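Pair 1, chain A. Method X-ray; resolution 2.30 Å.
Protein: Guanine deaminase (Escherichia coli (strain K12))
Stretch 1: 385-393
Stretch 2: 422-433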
# COMPACT_ATOMS: atom_id res chain seq x y z
N GLU A 385 2.00 -24.31 19.94
CA GLU A 385 2.17 -23.14 20.79
C GLU A 385 1.11 -22.10 20.47
O GLU A 385 0.80 -21.83 19.30
CB GLU A 385 3.58 -22.58 20.62
CG GLU A 385 4.64 -23.61 20.99
CD GLU A 385 6.05 -23.19 20.65
OE1 GLU A 385 6.23 -22.15 19.96
OE2 GLU A 385 6.99 -23.91 21.06
N ALA A 386 0.54 -21.51 21.52
CA ALA A 386 -0.64 -20.65 21.38
C ALA A 386 -0.22 -19.21 21.12
O ALA A 386 -0.31 -18.32 21.97
CB ALA A 386 -1.52 -20.77 22.62
N ASP A 387 0.24 -18.98 19.89
CA ASP A 387 0.51 -17.65 19.36
C ASP A 387 -0.62 -17.34 18.39
O ASP A 387 -0.73 -18.00 17.35
CB ASP A 387 1.85 -17.58 18.63
CG ASP A 387 3.04 -17.89 19.52
OD1 ASP A 387 2.92 -17.80 20.77
OD2 ASP A 387 4.11 -18.22 18.96
N PHE A 388 -1.46 -16.35 18.70
CA PHE A 388 -2.55 -16.06 17.79
C PHE A 388 -2.95 -14.60 17.89
O PHE A 388 -2.55 -13.88 18.80
CB PHE A 388 -3.75 -16.99 18.03
CG PHE A 388 -4.34 -16.90 19.42
CD1 PHE A 388 -3.83 -17.66 20.45
CD2 PHE A 388 -5.45 -16.09 19.66
CE1 PHE A 388 -4.39 -17.59 21.73
CE2 PHE A 388 -6.01 -16.03 20.93
CZ PHE A 388 -5.48 -16.78 21.96
N VAL A 389 -3.75 -14.17 16.91
CA VAL A 389 -4.15 -12.78 16.75
C VAL A 389 -5.67 -12.73 16.60
O VAL A 389 -6.24 -13.45 15.77
CB VAL A 389 -3.47 -12.12 15.54
CG1 VAL A 389 -3.82 -10.63 15.49
CG2 VAL A 389 -1.97 -12.33 15.59
N VAL A 390 -6.31 -11.89 17.40
CA VAL A 390 -7.71 -11.54 17.21
C VAL A 390 -7.75 -10.31 16.31
O VAL A 390 -7.22 -9.25 16.68
CB VAL A 390 -8.41 -11.27 18.55
CG1 VAL A 390 -9.89 -11.06 18.34
CG2 VAL A 390 -8.14 -12.42 19.52
N MET A 391 -8.41 -10.45 15.16
CA MET A 391 -8.49 -9.48 14.08
C MET A 391 -9.88 -8.88 14.01
O MET A 391 -10.88 -9.58 14.22
CB MET A 391 -8.21 -10.13 12.71
CG MET A 391 -6.98 -10.99 12.61
SD MET A 391 -5.58 -10.04 12.04
CE MET A 391 -6.21 -9.42 10.49
N GLU A 392 -9.94 -7.59 13.68
CA GLU A 392 -11.20 -6.89 13.46
C GLU A 392 -11.28 -6.61 11.97
O GLU A 392 -10.75 -5.59 11.50
CB GLU A 392 -11.26 -5.60 14.28
CG GLU A 392 -12.66 -5.02 14.42
CD GLU A 392 -12.68 -3.73 15.21
OE1 GLU A 392 -11.65 -3.41 15.84
OE2 GLU A 392 -13.71 -3.02 15.18
N PRO A 393 -11.92 -7.47 11.18
CA PRO A 393 -11.95 -7.23 9.72
C PRO A 393 -12.85 -6.08 9.31
O PRO A 393 -12.82 -5.68 8.14
CB PRO A 393 -12.48 -8.57 9.17
CG PRO A 393 -13.27 -9.14 10.29
CD PRO A 393 -12.61 -8.71 11.56
N ASP A 422 -2.68 -2.05 10.81
CA ASP A 422 -2.59 -2.33 12.24
C ASP A 422 -3.92 -2.15 12.97
O ASP A 422 -4.11 -2.74 14.04
CB ASP A 422 -1.48 -1.49 12.88
CG ASP A 422 -1.57 -0.02 12.52
OD1 ASP A 422 -1.40 0.31 11.32
OD2 ASP A 422 -1.78 0.80 13.43
N ARG A 423 -4.83 -1.33 12.43
CA ARG A 423 -6.15 -1.19 13.05
C ARG A 423 -6.94 -2.50 13.01
O ARG A 423 -7.88 -2.67 13.80
CB ARG A 423 -6.95 -0.10 12.34
CG ARG A 423 -6.57 1.32 12.73
CD ARG A 423 -7.26 2.34 11.84
NE ARG A 423 -6.75 2.33 10.47
CZ ARG A 423 -7.14 3.18 9.52
NH1 ARG A 423 -8.03 4.12 9.79
NH2 ARG A 423 -6.62 3.10 8.30
N SER A 424 -6.60 -3.42 12.10
CA SER A 424 -7.24 -4.73 12.07
C SER A 424 -6.81 -5.63 13.22
O SER A 424 -7.49 -6.62 13.50
CB SER A 424 -6.93 -5.45 10.75
OG SER A 424 -7.60 -4.86 9.66
N ILE A 425 -5.72 -5.29 13.90
CA ILE A 425 -5.17 -6.12 14.97
C ILE A 425 -5.81 -5.67 16.28
O ILE A 425 -5.49 -4.60 16.80
CB ILE A 425 -3.65 -6.03 15.04
CG1 ILE A 425 -3.02 -6.29 13.66
CG2 ILE A 425 -3.09 -6.98 16.06
CD1 ILE A 425 -3.30 -7.63 13.12
N TYR A 426 -6.71 -6.50 16.82
CA TYR A 426 -7.44 -6.17 18.04
C TYR A 426 -6.75 -6.72 19.28
O TYR A 426 -6.65 -6.02 20.30
CB TYR A 426 -8.87 -6.72 17.93
CG TYR A 426 -9.81 -6.39 19.07
CD1 TYR A 426 -10.28 -5.09 19.28
CD2 TYR A 426 -10.26 -7.38 19.94
CE1 TYR A 426 -11.15 -4.78 20.32
CE2 TYR A 426 -11.14 -7.10 20.98
CZ TYR A 426 -11.58 -5.80 21.17
OH TYR A 426 -12.44 -5.52 22.21
N ARG A 427 -6.27 -7.96 19.22
CA ARG A 427 -5.53 -8.54 20.34
C ARG A 427 -4.43 -9.42 19.78
O ARG A 427 -4.57 -10.03 18.72
CB ARG A 427 -6.44 -9.38 21.27
CG ARG A 427 -7.59 -8.64 21.98
CD ARG A 427 -7.12 -7.85 23.20
NE ARG A 427 -8.22 -7.22 23.92
CZ ARG A 427 -8.78 -6.05 23.59
NH1 ARG A 427 -8.35 -5.36 22.53
NH2 ARG A 427 -9.77 -5.57 24.33
N THR A 428 -3.31 -9.50 20.51
CA THR A 428 -2.24 -10.42 20.17
C THR A 428 -1.87 -11.23 21.41
O THR A 428 -1.54 -10.66 22.46
CB THR A 428 -1.00 -9.70 19.61
OG1 THR A 428 -1.38 -8.98 18.43
CG2 THR A 428 0.09 -10.70 19.25
N TYR A 429 -1.89 -12.56 21.26
CA TYR A 429 -1.53 -13.52 22.28
C TYR A 429 -0.22 -14.20 21.88
O TYR A 429 -0.09 -14.70 20.76
CB TYR A 429 -2.61 -14.59 22.45
CG TYR A 429 -3.85 -14.16 23.22
CD1 TYR A 429 -4.81 -13.34 22.63
CD2 TYR A 429 -4.06 -14.59 24.53
CE1 TYR A 429 -5.95 -12.95 23.33
CE2 TYR A 429 -5.20 -14.20 25.24
CZ TYR A 429 -6.14 -13.38 24.63
OH TYR A 429 -7.26 -13.00 25.34
N VAL A 430 0.73 -14.23 22.81
CA VAL A 430 2.00 -14.92 22.62
C VAL A 430 2.21 -15.85 23.81
O VAL A 430 2.04 -15.44 24.97
CB VAL A 430 3.18 -13.94 22.49
CG1 VAL A 430 4.50 -14.64 22.71
CG2 VAL A 430 3.15 -13.28 21.11
N ASP A 431 2.56 -17.11 23.52
CA ASP A 431 2.76 -18.13 24.56
C ASP A 431 1.50 -18.28 25.42
O ASP A 431 1.57 -18.39 26.65
CB ASP A 431 3.99 -17.81 25.42
CG ASP A 431 4.38 -18.96 26.34
OD1 ASP A 431 4.45 -20.11 25.85
OD2 ASP A 431 4.60 -18.71 27.54
N GLY A 432 0.33 -18.20 24.78
CA GLY A 432 -0.92 -18.33 25.49
C GLY A 432 -1.27 -17.15 26.36
O GLY A 432 -2.21 -17.24 27.16
N ARG A 433 -0.56 -16.04 26.21
CA ARG A 433 -0.72 -14.89 27.07
C ARG A 433 -1.04 -13.66 26.23
O ARG A 433 -0.44 -13.45 25.17
CB ARG A 433 0.58 -14.66 27.86
CG ARG A 433 0.48 -13.74 29.06
CD ARG A 433 1.70 -13.94 29.96
NE ARG A 433 1.81 -15.31 30.44
CZ ARG A 433 2.74 -16.18 30.07
NH1 ARG A 433 3.67 -15.82 29.19
NH2 ARG A 433 2.75 -17.41 30.57

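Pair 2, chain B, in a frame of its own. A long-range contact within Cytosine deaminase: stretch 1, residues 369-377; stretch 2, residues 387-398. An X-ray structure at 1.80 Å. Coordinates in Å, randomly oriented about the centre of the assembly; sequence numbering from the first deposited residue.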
# COMPACT_ATOMS: atom_id res chain seq x y z
N PRO B 369 11.33 28.35 10.48
CA PRO B 369 11.51 27.51 11.66
C PRO B 369 12.36 26.28 11.37
O PRO B 369 12.24 25.67 10.30
CB PRO B 369 10.09 27.08 12.01
CG PRO B 369 9.23 28.17 11.49
CD PRO B 369 9.90 28.65 10.24
N ALA B 370 13.22 25.92 12.33
CA ALA B 370 14.05 24.74 12.21
C ALA B 370 13.25 23.47 12.51
O ALA B 370 13.46 22.82 13.53
CB ALA B 370 15.26 24.85 13.13
N ASN B 371 12.32 23.16 11.61
CA ASN B 371 11.54 21.94 11.67
C ASN B 371 11.88 21.12 10.44
O ASN B 371 11.59 21.54 9.32
CB ASN B 371 10.04 22.26 11.64
CG ASN B 371 9.61 23.20 12.75
OD1 ASN B 371 10.29 23.33 13.77
ND2 ASN B 371 8.47 23.84 12.57
N LEU B 372 12.50 19.96 10.64
CA LEU B 372 12.93 19.14 9.52
C LEU B 372 13.22 17.69 9.91
O LEU B 372 13.37 17.37 11.09
CB LEU B 372 14.16 19.76 8.85
CG LEU B 372 15.49 19.70 9.61
CD1 LEU B 372 16.66 19.83 8.65
CD2 LEU B 372 15.57 20.79 10.67
N LEU B 373 13.29 16.83 8.90
CA LEU B 373 13.57 15.42 9.08
C LEU B 373 14.78 15.01 8.28
O LEU B 373 15.11 15.62 7.25
CB LEU B 373 12.39 14.57 8.60
CG LEU B 373 10.97 14.93 9.04
CD1 LEU B 373 9.98 13.98 8.37
CD2 LEU B 373 10.83 14.88 10.55
N ILE B 374 15.44 13.96 8.74
CA ILE B 374 16.41 13.26 7.91
C ILE B 374 15.83 11.89 7.58
O ILE B 374 15.55 11.11 8.49
CB ILE B 374 17.77 13.13 8.61
CG1 ILE B 374 18.38 14.52 8.85
CG2 ILE B 374 18.71 12.25 7.78
CD1 ILE B 374 19.63 14.50 9.68
N LEU B 375 15.62 11.63 6.30
CA LEU B 375 15.01 10.38 5.82
C LEU B 375 16.09 9.43 5.35
O LEU B 375 17.07 9.87 4.75
CB LEU B 375 14.10 10.66 4.63
CG LEU B 375 12.64 11.03 4.73
CD1 LEU B 375 12.07 11.02 3.33
CD2 LEU B 375 11.89 10.05 5.63
N ASP B 376 15.91 8.13 5.57
CA ASP B 376 16.89 7.13 5.16
C ASP B 376 16.75 6.80 3.67
O ASP B 376 16.49 5.65 3.30
CB ASP B 376 16.76 5.87 6.01
CG ASP B 376 17.94 4.91 5.83
OD1 ASP B 376 19.03 5.36 5.42
OD2 ASP B 376 17.76 3.71 6.11
N ALA B 377 16.94 7.81 2.83
CA ALA B 377 16.89 7.67 1.38
C ALA B 377 17.50 8.93 0.77
O ALA B 377 17.60 9.94 1.45
CB ALA B 377 15.46 7.51 0.92
N GLN B 387 10.08 2.81 1.46
CA GLN B 387 9.34 3.28 2.63
C GLN B 387 10.33 3.77 3.69
O GLN B 387 10.34 3.27 4.82
CB GLN B 387 8.44 2.17 3.18
CG GLN B 387 7.32 1.76 2.22
CD GLN B 387 6.23 2.81 2.15
OE1 GLN B 387 5.42 2.95 3.07
NE2 GLN B 387 6.21 3.58 1.06
N ALA B 388 11.16 4.73 3.29
CA ALA B 388 12.31 5.15 4.09
C ALA B 388 11.95 5.55 5.51
O ALA B 388 10.99 6.29 5.73
CB ALA B 388 13.07 6.28 3.39
N ARG B 389 12.72 5.06 6.46
CA ARG B 389 12.53 5.37 7.87
C ARG B 389 12.95 6.81 8.16
O ARG B 389 13.89 7.33 7.55
CB ARG B 389 13.33 4.39 8.72
CG ARG B 389 12.86 2.95 8.56
CD ARG B 389 13.98 1.95 8.82
NE ARG B 389 13.98 1.43 10.19
CZ ARG B 389 14.78 1.87 11.15
NH1 ARG B 389 15.66 2.84 10.90
NH2 ARG B 389 14.72 1.34 12.37
N VAL B 390 12.26 7.44 9.09
CA VAL B 390 12.66 8.76 9.56
C VAL B 390 13.72 8.56 10.63
O VAL B 390 13.44 8.00 11.70
CB VAL B 390 11.47 9.52 10.16
CG1 VAL B 390 11.96 10.80 10.85
CG2 VAL B 390 10.43 9.82 9.08
N LEU B 391 14.94 9.00 10.33
CA LEU B 391 16.06 8.76 11.22
C LEU B 391 16.17 9.83 12.30
O LEU B 391 16.60 9.56 13.41
CB LEU B 391 17.36 8.70 10.42
CG LEU B 391 17.51 7.53 9.44
CD1 LEU B 391 18.89 7.57 8.84
CD2 LEU B 391 17.24 6.19 10.12
N THR B 392 15.80 11.06 11.95
CA THR B 392 15.86 12.17 12.89
C THR B 392 14.71 13.11 12.62
O THR B 392 14.40 13.41 11.47
CB THR B 392 17.19 12.95 12.74
OG1 THR B 392 18.29 12.03 12.75
CG2 THR B 392 17.35 13.93 13.89
N SER B 393 14.05 13.56 13.68
CA SER B 393 13.05 14.61 13.56
C SER B 393 13.49 15.76 14.44
O SER B 393 13.74 15.58 15.63
CB SER B 393 11.67 14.11 13.99
OG SER B 393 10.69 15.11 13.78
N ILE B 394 13.60 16.93 13.83
CA ILE B 394 14.01 18.14 14.53
C ILE B 394 12.86 19.12 14.53
O ILE B 394 12.23 19.34 13.50
CB ILE B 394 15.26 18.76 13.87
CG1 ILE B 394 16.44 17.78 13.97
CG2 ILE B 394 15.63 20.09 14.54
CD1 ILE B 394 17.69 18.23 13.21
N ARG B 395 12.58 19.69 15.69
CA ARG B 395 11.46 20.62 15.81
C ARG B 395 11.89 21.79 16.68
O ARG B 395 12.38 21.59 17.78
CB ARG B 395 10.26 19.91 16.42
CG ARG B 395 9.10 20.83 16.71
CD ARG B 395 7.88 20.03 17.10
NE ARG B 395 6.78 20.89 17.51
CZ ARG B 395 5.95 21.49 16.66
NH1 ARG B 395 6.12 21.33 15.35
NH2 ARG B 395 4.96 22.24 17.11
N HIS B 396 11.71 23.00 16.16
CA HIS B 396 12.17 24.21 16.84
C HIS B 396 13.66 24.12 17.22
O HIS B 396 14.08 24.62 18.26
CB HIS B 396 11.29 24.53 18.05
CG HIS B 396 9.84 24.65 17.73
ND1 HIS B 396 8.85 24.52 18.68
CD2 HIS B 396 9.20 24.90 16.56
CE1 HIS B 396 7.67 24.67 18.10
NE2 HIS B 396 7.86 24.91 16.82
N GLY B 397 14.45 23.48 16.36
CA GLY B 397 15.89 23.41 16.54
C GLY B 397 16.39 22.32 17.47
O GLY B 397 17.59 22.25 17.74
N LYS B 398 15.50 21.48 17.98
CA LYS B 398 15.89 20.40 18.89
C LYS B 398 15.50 19.05 18.32
O LYS B 398 14.46 18.91 17.69
CB LYS B 398 15.22 20.58 20.25
CG LYS B 398 15.53 21.88 20.95
CD LYS B 398 14.67 22.03 22.20
CE LYS B 398 14.94 23.36 22.90
NZ LYS B 398 13.98 23.58 24.02
O HOH W 1 6.96 26.57 14.04
O HOH W 2 14.71 3.20 5.55

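The sharpest difference lies at one matched cross-strand pair: pair 1 fills it with two aromatic rings, Phe388(A) and Tyr429(A), and pair 2 with two aliphatic side chains, Leu372(B) and Ile394(B). In pair 1 the rings form an offset stack, centroids 4.5 Å apart and planes 10° from parallel, with Phe388(A) CZ 3.3 Å from Tyr429(A) CG; Tyr429(A) CB also sits over the face of the Phe388(A) ring, 3.7 Å from its centroid. In pair 2 Leu372(B) CD2 approaches Ile394(B) CB at 3.8 Å. Both Phe388(A) and Leu372(B) take the p rotamer, and in both the end of the side chain comes nearer the other stretch.

Beneath this difference the backbones coincide, with an RMSD of 0.4 Å over 14 central residues. Each pair is antiparallel, its strand axes at 166° in pair 1 and 170° in pair 2, and each carries a beta bulge at the same place. There one carbonyl serves two successive amides. Val390(A) O accepts from Tyr426(A) N at 2.8 Å and from Arg427(A) N at 3.0 Å; at the matching site Ile374(B) O accepts from Leu391(B) N at 2.9 Å, while its bond from Thr392(B) N is weak at 3.5 Å. Beyond the bulge Glu392(A) N donates to Ser424(A) O at 2.6 Å, and Asp376(B) N to Arg389(B) O at 2.9 Å.

At the other end the second strand runs into the same turn in both pairs. A type I' turn runs from Val430(A) to Arg433(A) and from Arg395(B) to Lys398(B), with Gly432(A) and Gly397(B) matched at positive phi. A side-chain oxygen reaches across to the turn: Asp387(A) OD1 accepts from Asp431(A) N at 2.9 Å, Asn371(B) OD1 from His396(B) N at 2.8 Å. Carboxylate and amide thus do the same work, both from an m rotamer, their side-chain centres 0.4 Å apart. The turn residues themselves differ: Asp431(A) OD2 makes a salt bridge with Arg433(A) NH1 at 3.5 Å, its hydrogen bond weak, whereas the CA-to-CB bond of His396(B) points away but the end of its side chain comes nearer, CD2 of His396(B) lying 3.4 Å from OD1 of Asn371(B).

On the face bearing Val389(A), Met391(A), Ile425(A) and Thr428(A), Met391(A) SD meets Ile425(A) CD1 at 3.5 Å and Val389(A) CG1 meets Ile425(A) CG2 at 3.8 Å. Pair 2 puts Leu373(B), Leu375(B), Val390(B) and Ser393(B) at these positions. Leu375(B) and Val390(B), both shorter than their counterparts Met391(A) and Ile425(A), still touch, Leu375(B) CD2 to Val390(B) CG2 at 3.8 Å, and Leu373(B) CD2 lies 4.2 Å from Val390(B) CG1.

At the bulge, Val390(A) CG1 lies at the edge of the Tyr426(A) ring, 4.0 Å from Tyr426(A) CD2; the matching Leu391(B) instead places its CG 3.9 Å from Asp376(B) CB. Pair 2 also gains an apolar contact between Ala377(B) CB and Ala388(B) CB at 3.7 Å. A water accepts from Arg389(B) N at 2.9 Å and donates to Asp376(B) OD2 at 3.1 Å, linking backbone and carboxylate. The totals buried are similar, 750 Å² in pair 1 and 814 Å² in pair 2.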